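Acidocalcisomal pyrophosphatase (Trypanosoma brucei brucei, PDB 5C5V) probably hydrolyses inorganic pyrophosphate to phosphate with the help of magnesium ions, as soluble family I pyrophosphatases do. Local coordinates at residues Tyr152-Lys165 against Arg187-Phe201. Numbering follows the deposited sequence.
Sequences YNFICEIPKWTRAK and RFYKHGDMMWNYGAF. With 2PN (imidodiphosphoric acid), chain C.
I155 and A200 form an antiparallel hydrogen-bonded pair, I155 N giving to A200 O at 2.9 Å and A200 N returning to I155 O. A classic beta bulge follows: E157 N and I158 N both donate to Y198 O, the latter at 2.8 Å and nearly straight (172°). G199, lacking a side chain, suits the non-hydrogen-bonded position opposite C156: its CA comes to 3.1 Å from I155 O in a CA-H...O contact.

Polar side chains secure the loops. N197 OD1 accepts a hydrogen bond from K160 N at 3.0 Å, the donor above the amide plane, while its ND2 turns to E227 and T231. R163 makes a two-nitrogen salt bridge to D193, NE to OD1 and NH2 to OD2 (2.8 Å); with the planes 74° apart, both oxygens lie in the guanidinium plane but are met from above the carboxylate.

Branched, aliphatic I158 suits two aromatic neighbours: CD1 reaches Y189 OH and lies alongside Y198, 4.0 Å from its CD2.

R187, CG anti to the backbone N (chi1 174°) and chain extended, gives NH1 to O1 and NH2 to O3 of imidodiphosphate, its guanidinium faced by the K165 chain. Y198 OH donates to ligand O6 at 2.6 Å. K165 NZ, hydrogen-bonded to E167 as R187 NH1 is salt-bridged to D180, lies 3.0 Å from ligand N1; lysine and arginine suit a diphosphate-like anion.

Strand 152-156 also pairs with 238-251, and 197-200 with 224-227, while M194, M195 and W196 pack on helix 285-295 and W161 meets W196 of a second subunit.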
loop_
_atom_site.group_PDB
_atom_site.type_symbol
_atom_site.label_atom_id
_atom_site.label_comp_id
_atom_site.label_asym_id
_atom_site.label_seq_id
_atom_site.Cartn_x
_atom_site.Cartn_y
_atom_site.Cartn_z
ATOM N N TYR A 152 -5.772 15.475 12.671
ATOM C CA TYR A 152 -5.221 16.086 13.863
ATOM C C TYR A 152 -3.724 16.287 13.758
ATOM O O TYR A 152 -3.031 15.472 13.182
ATOM C CB TYR A 152 -5.522 15.214 15.084
ATOM C CG TYR A 152 -6.985 15.094 15.427
ATOM C CD1 TYR A 152 -7.566 15.961 16.351
ATOM C CD2 TYR A 152 -7.789 14.131 14.831
ATOM C CE1 TYR A 152 -8.906 15.865 16.681
ATOM C CE2 TYR A 152 -9.130 14.021 15.153
ATOM C CZ TYR A 152 -9.691 14.896 16.080
ATOM O OH TYR A 152 -11.025 14.814 16.417
ATOM N N ASN A 153 -3.206 17.350 14.343
ATOM C CA ASN A 153 -1.764 17.488 14.411
ATOM C C ASN A 153 -1.202 16.703 15.586
ATOM O O ASN A 153 -1.698 16.797 16.711
ATOM C CB ASN A 153 -1.353 18.950 14.496
ATOM C CG ASN A 153 -1.187 19.569 13.132
ATOM O OD1 ASN A 153 -0.712 18.914 12.207
ATOM N ND2 ASN A 153 -1.600 20.821 12.986
ATOM N N PHE A 154 -0.171 15.920 15.292
ATOM C CA PHE A 154 0.495 15.081 16.271
ATOM C C PHE A 154 1.910 15.587 16.429
ATOM O O PHE A 154 2.641 15.729 15.446
ATOM C CB PHE A 154 0.464 13.604 15.820
ATOM C CG PHE A 154 1.430 12.686 16.559
ATOM C CD1 PHE A 154 1.118 12.180 17.809
ATOM C CD2 PHE A 154 2.622 12.289 15.973
ATOM C CE1 PHE A 154 1.999 11.295 18.479
ATOM C CE2 PHE A 154 3.504 11.405 16.633
ATOM C CZ PHE A 154 3.194 10.916 17.886
ATOM N N ILE A 155 2.291 15.893 17.658
ATOM C CA ILE A 155 3.664 16.279 17.926
ATOM C C ILE A 155 4.440 15.075 18.415
ATOM O O ILE A 155 4.152 14.546 19.490
ATOM C CB ILE A 155 3.751 17.396 18.972
ATOM C CG1 ILE A 155 2.926 18.602 18.516
ATOM C CG2 ILE A 155 5.211 17.770 19.229
ATOM C CD1 ILE A 155 2.607 19.573 19.628
ATOM N N CYS A 156 5.408 14.627 17.625
ATOM C CA CYS A 156 6.227 13.499 18.038
ATOM C C CYS A 156 7.306 13.931 19.027
ATOM O O CYS A 156 8.180 14.728 18.702
ATOM C CB CYS A 156 6.875 12.817 16.834
ATOM S SG CYS A 156 7.920 11.400 17.290
ATOM N N GLU A 157 7.230 13.387 20.233
ATOM C CA GLU A 157 8.240 13.585 21.269
ATOM C C GLU A 157 9.253 12.434 21.248
ATOM O O GLU A 157 10.459 12.641 21.412
ATOM C CB GLU A 157 7.568 13.679 22.642
ATOM C CG GLU A 157 6.602 14.857 22.750
ATOM C CD GLU A 157 5.674 14.806 23.964
ATOM O OE1 GLU A 157 5.227 13.698 24.353
ATOM O OE2 GLU A 157 5.375 15.897 24.513
ATOM N N ILE A 158 8.755 11.214 21.052
ATOM C CA ILE A 158 9.605 10.027 21.093
ATOM C C ILE A 158 9.460 9.144 19.861
ATOM O O ILE A 158 8.485 8.400 19.717
ATOM C CB ILE A 158 9.310 9.205 22.345
ATOM C CG1 ILE A 158 9.525 10.079 23.581
ATOM C CG2 ILE A 158 10.187 7.940 22.390
ATOM C CD1 ILE A 158 9.194 9.376 24.863
ATOM N N PRO A 159 10.448 9.207 18.977
ATOM C CA PRO A 159 10.333 8.469 17.730
ATOM C C PRO A 159 10.312 6.960 17.934
ATOM O O PRO A 159 10.821 6.426 18.919
ATOM C CB PRO A 159 11.583 8.895 16.955
ATOM C CG PRO A 159 11.965 10.210 17.559
ATOM C CD PRO A 159 11.672 10.015 19.011
ATOM N N LYS A 160 9.679 6.304 16.978
ATOM C CA LYS A 160 9.678 4.865 16.841
ATOM C C LYS A 160 11.087 4.291 17.068
ATOM O O LYS A 160 12.072 4.818 16.531
ATOM C CB LYS A 160 9.154 4.533 15.439
ATOM C CG LYS A 160 8.721 3.119 15.178
ATOM C CD LYS A 160 8.259 3.041 13.726
ATOM C CE LYS A 160 7.668 1.710 13.383
ATOM N NZ LYS A 160 6.354 1.607 14.003
ATOM N N TRP A 161 11.173 3.249 17.893
ATOM C CA TRP A 161 12.421 2.510 18.134
ATOM C C TRP A 161 13.456 3.256 18.972
ATOM O O TRP A 161 14.640 2.940 18.896
ATOM C CB TRP A 161 13.081 2.119 16.805
ATOM C CG TRP A 161 12.183 1.366 15.888
ATOM C CD1 TRP A 161 11.314 0.377 16.222
ATOM C CD2 TRP A 161 12.047 1.569 14.480
ATOM N NE1 TRP A 161 10.649 -0.068 15.104
ATOM C CE2 TRP A 161 11.082 0.653 14.020
ATOM C CE3 TRP A 161 12.641 2.446 13.564
ATOM C CZ2 TRP A 161 10.696 0.587 12.683
ATOM C CZ3 TRP A 161 12.254 2.382 12.238
ATOM C CH2 TRP A 161 11.294 1.453 11.809
ATOM N N THR A 162 13.035 4.267 19.729
ATOM C CA THR A 162 13.972 4.980 20.589
ATOM C C THR A 162 13.468 4.961 22.026
ATOM O O THR A 162 12.348 4.519 22.286
ATOM C CB THR A 162 14.187 6.437 20.108
ATOM O OG1 THR A 162 13.003 7.219 20.329
ATOM C CG2 THR A 162 14.546 6.442 18.623
ATOM N N ARG A 163 14.290 5.436 22.958
ATOM C CA ARG A 163 13.888 5.414 24.360
ATOM C C ARG A 163 14.279 6.651 25.192
ATOM O O ARG A 163 14.040 6.673 26.402
ATOM C CB ARG A 163 14.455 4.167 25.024
ATOM C CG ARG A 163 15.965 4.138 25.116
ATOM C CD ARG A 163 16.414 2.846 25.801
ATOM N NE ARG A 163 16.143 1.668 24.981
ATOM C CZ ARG A 163 16.181 0.419 25.433
ATOM N NH1 ARG A 163 16.475 0.187 26.706
ATOM N NH2 ARG A 163 15.922 -0.606 24.622
ATOM N N ALA A 164 14.853 7.674 24.561
ATOM C CA ALA A 164 15.051 8.964 25.245
ATOM C C ALA A 164 13.682 9.595 25.441
ATOM O O ALA A 164 12.952 9.790 24.476
ATOM C CB ALA A 164 15.965 9.885 24.458
ATOM N N LYS A 165 13.314 9.859 26.692
ATOM C CA LYS A 165 11.966 10.318 26.999
ATOM C C LYS A 165 11.835 11.844 26.894
ATOM O O LYS A 165 11.822 12.553 27.897
ATOM C CB LYS A 165 11.551 9.837 28.388
ATOM C CG LYS A 165 10.097 9.393 28.494
ATOM C CD LYS A 165 9.124 10.552 28.456
ATOM C CE LYS A 165 7.676 10.089 28.593
ATOM N NZ LYS A 165 6.694 11.227 28.507
ATOM N N ARG A 187 16.144 11.173 31.434
ATOM C CA ARG A 187 15.417 9.907 31.510
ATOM C C ARG A 187 15.412 9.089 30.212
ATOM O O ARG A 187 15.073 9.589 29.138
ATOM C CB ARG A 187 13.980 10.184 31.957
ATOM C CG ARG A 187 13.033 8.997 31.949
ATOM C CD ARG A 187 11.612 9.463 32.264
ATOM N NE ARG A 187 10.629 8.383 32.251
ATOM C CZ ARG A 187 9.311 8.564 32.169
ATOM N NH1 ARG A 187 8.798 9.788 32.062
ATOM N NH2 ARG A 187 8.498 7.513 32.173
ATOM N N PHE A 188 15.797 7.821 30.330
ATOM C CA PHE A 188 15.624 6.849 29.252
ATOM C C PHE A 188 14.718 5.747 29.757
ATOM O O PHE A 188 14.817 5.363 30.917
ATOM C CB PHE A 188 16.958 6.253 28.795
ATOM C CG PHE A 188 17.900 7.251 28.181
ATOM C CD1 PHE A 188 18.003 7.365 26.802
ATOM C CD2 PHE A 188 18.684 8.072 28.980
ATOM C CE1 PHE A 188 18.861 8.276 26.232
ATOM C CE2 PHE A 188 19.552 8.979 28.413
ATOM C CZ PHE A 188 19.640 9.081 27.038
ATOM N N TYR A 189 13.829 5.249 28.906
ATOM C CA TYR A 189 13.023 4.098 29.283
ATOM C C TYR A 189 13.920 2.931 29.665
ATOM O O TYR A 189 14.814 2.551 28.911
ATOM C CB TYR A 189 12.118 3.661 28.147
ATOM C CG TYR A 189 10.969 4.567 27.853
ATOM C CD1 TYR A 189 10.215 5.123 28.878
ATOM C CD2 TYR A 189 10.610 4.844 26.541
ATOM C CE1 TYR A 189 9.152 5.937 28.596
ATOM C CE2 TYR A 189 9.550 5.658 26.251
ATOM C CZ TYR A 189 8.824 6.204 27.277
ATOM O OH TYR A 189 7.752 7.010 26.986
ATOM N N LYS A 190 13.674 2.355 30.830
ATOM C CA LYS A 190 14.437 1.195 31.249
ATOM C C LYS A 190 13.830 -0.078 30.661
ATOM O O LYS A 190 14.551 -1.015 30.309
ATOM C CB LYS A 190 14.483 1.121 32.769
ATOM C CG LYS A 190 15.401 0.072 33.310
ATOM C CD LYS A 190 15.484 0.201 34.822
ATOM C CE LYS A 190 16.160 -0.999 35.457
ATOM N NZ LYS A 190 16.009 -0.933 36.942
ATOM N N HIS A 191 12.508 -0.082 30.514
ATOM C CA HIS A 191 11.769 -1.262 30.073
ATOM C C HIS A 191 12.153 -1.735 28.680
ATOM O O HIS A 191 12.186 -2.931 28.408
ATOM C CB HIS A 191 10.269 -0.977 30.113
ATOM C CG HIS A 191 9.417 -2.124 29.664
ATOM N ND1 HIS A 191 9.510 -3.385 30.216
ATOM C CD2 HIS A 191 8.442 -2.195 28.723
ATOM C CE1 HIS A 191 8.637 -4.187 29.629
ATOM N NE2 HIS A 191 7.969 -3.486 28.731
ATOM N N GLY A 192 12.425 -0.776 27.800
ATOM C CA GLY A 192 12.777 -1.058 26.422
ATOM C C GLY A 192 12.497 0.156 25.558
ATOM O O GLY A 192 12.178 1.232 26.071
ATOM N N ASP A 193 12.600 -0.011 24.248
ATOM C CA ASP A 193 12.278 1.073 23.344
ATOM C C ASP A 193 10.768 1.235 23.167
ATOM O O ASP A 193 9.992 0.271 23.279
ATOM C CB ASP A 193 12.941 0.863 21.983
ATOM C CG ASP A 193 14.447 0.868 22.070
ATOM O OD1 ASP A 193 15.009 1.965 22.267
ATOM O OD2 ASP A 193 15.074 -0.209 21.949
ATOM N N MET A 194 10.376 2.481 22.922
ATOM C CA MET A 194 9.045 2.823 22.457
ATOM C C MET A 194 8.985 2.332 21.023
ATOM O O MET A 194 9.858 2.659 20.226
ATOM C CB MET A 194 8.805 4.342 22.568
ATOM C CG MET A 194 7.528 4.872 21.922
ATOM S SD MET A 194 6.040 4.155 22.632
ATOM C CE MET A 194 6.175 4.733 24.326
ATOM N N MET A 195 7.970 1.542 20.699
ATOM C CA MET A 195 7.963 0.799 19.450
ATOM C C MET A 195 7.020 1.407 18.434
ATOM O O MET A 195 6.789 0.836 17.365
ATOM C CB MET A 195 7.595 -0.664 19.732
ATOM C CG MET A 195 8.525 -1.260 20.773
ATOM S SD MET A 195 8.263 -2.996 21.166
ATOM C CE MET A 195 6.642 -2.908 21.935
ATOM N N TRP A 196 6.482 2.571 18.787
ATOM C CA TRP A 196 5.684 3.390 17.886
ATOM C C TRP A 196 6.060 4.843 18.140
ATOM O O TRP A 196 6.644 5.157 19.179
ATOM C CB TRP A 196 4.191 3.171 18.117
ATOM C CG TRP A 196 3.833 1.721 18.142
ATOM C CD1 TRP A 196 3.440 0.967 17.090
ATOM C CD2 TRP A 196 3.876 0.848 19.278
ATOM N NE1 TRP A 196 3.231 -0.332 17.491
ATOM C CE2 TRP A 196 3.488 -0.429 18.834
ATOM C CE3 TRP A 196 4.197 1.024 20.625
ATOM C CZ2 TRP A 196 3.410 -1.527 19.690
ATOM C CZ3 TRP A 196 4.123 -0.065 21.478
ATOM C CH2 TRP A 196 3.732 -1.326 21.008
ATOM N N ASN A 197 5.742 5.723 17.198
ATOM C CA ASN A 197 5.941 7.141 17.417
ATOM C C ASN A 197 5.048 7.576 18.554
ATOM O O ASN A 197 3.833 7.379 18.496
ATOM C CB ASN A 197 5.624 7.954 16.166
ATOM C CG ASN A 197 6.543 7.636 15.018
ATOM O OD1 ASN A 197 7.760 7.720 15.147
ATOM N ND2 ASN A 197 5.964 7.280 13.880
ATOM N N TYR A 198 5.656 8.172 19.572
ATOM C CA TYR A 198 4.943 8.597 20.754
ATOM C C TYR A 198 5.044 10.115 20.921
ATOM O O TYR A 198 6.082 10.707 20.644
ATOM C CB TYR A 198 5.503 7.886 21.981
ATOM C CG TYR A 198 4.786 8.220 23.261
ATOM C CD1 TYR A 198 3.591 7.592 23.600
ATOM C CD2 TYR A 198 5.293 9.176 24.128
ATOM C CE1 TYR A 198 2.932 7.903 24.778
ATOM C CE2 TYR A 198 4.638 9.493 25.306
ATOM C CZ TYR A 198 3.467 8.854 25.622
ATOM O OH TYR A 198 2.822 9.162 26.788
ATOM N N GLY A 199 3.963 10.743 21.367
ATOM C CA GLY A 199 3.966 12.182 21.550
ATOM C C GLY A 199 2.679 12.709 22.143
ATOM O O GLY A 199 2.095 12.102 23.031
ATOM N N ALA A 200 2.224 13.849 21.641
ATOM C CA ALA A 200 1.079 14.509 22.239
ATOM C C ALA A 200 0.285 15.317 21.221
ATOM O O ALA A 200 0.770 15.612 20.121
ATOM C CB ALA A 200 1.539 15.407 23.377
ATOM N N PHE A 201 -0.949 15.640 21.587
ATOM C CA PHE A 201 -1.773 16.528 20.792
ATOM C C PHE A 201 -1.659 17.940 21.348
ATOM O O PHE A 201 -1.880 18.155 22.545
ATOM C CB PHE A 201 -3.245 16.073 20.790
ATOM C CG PHE A 201 -3.496 14.802 20.011
ATOM C CD1 PHE A 201 -3.367 14.779 18.629
ATOM C CD2 PHE A 201 -3.855 13.634 20.658
ATOM C CE1 PHE A 201 -3.598 13.617 17.909
ATOM C CE2 PHE A 201 -4.088 12.462 19.936
ATOM C CZ PHE A 201 -3.961 12.463 18.559
HETATM P P1 2PN C . 5.059 9.201 31.560
HETATM O O1 2PN C . 5.983 10.280 32.184
HETATM O O2 2PN C . 3.836 9.008 32.496
HETATM O O3 2PN C . 5.878 7.900 31.333
HETATM N N1 2PN C . 4.583 9.703 30.078
HETATM P P2 2PN C . 3.535 10.931 29.802
HETATM O O4 2PN C . 4.005 12.238 30.536
HETATM O O5 2PN C . 2.194 10.506 30.368
HETATM O O6 2PN C . 3.435 11.189 28.363
HETATM O O HOH W 1 4.777 3.868 14.503
HETATM O O HOH W 2 17.596 2.050 28.926
#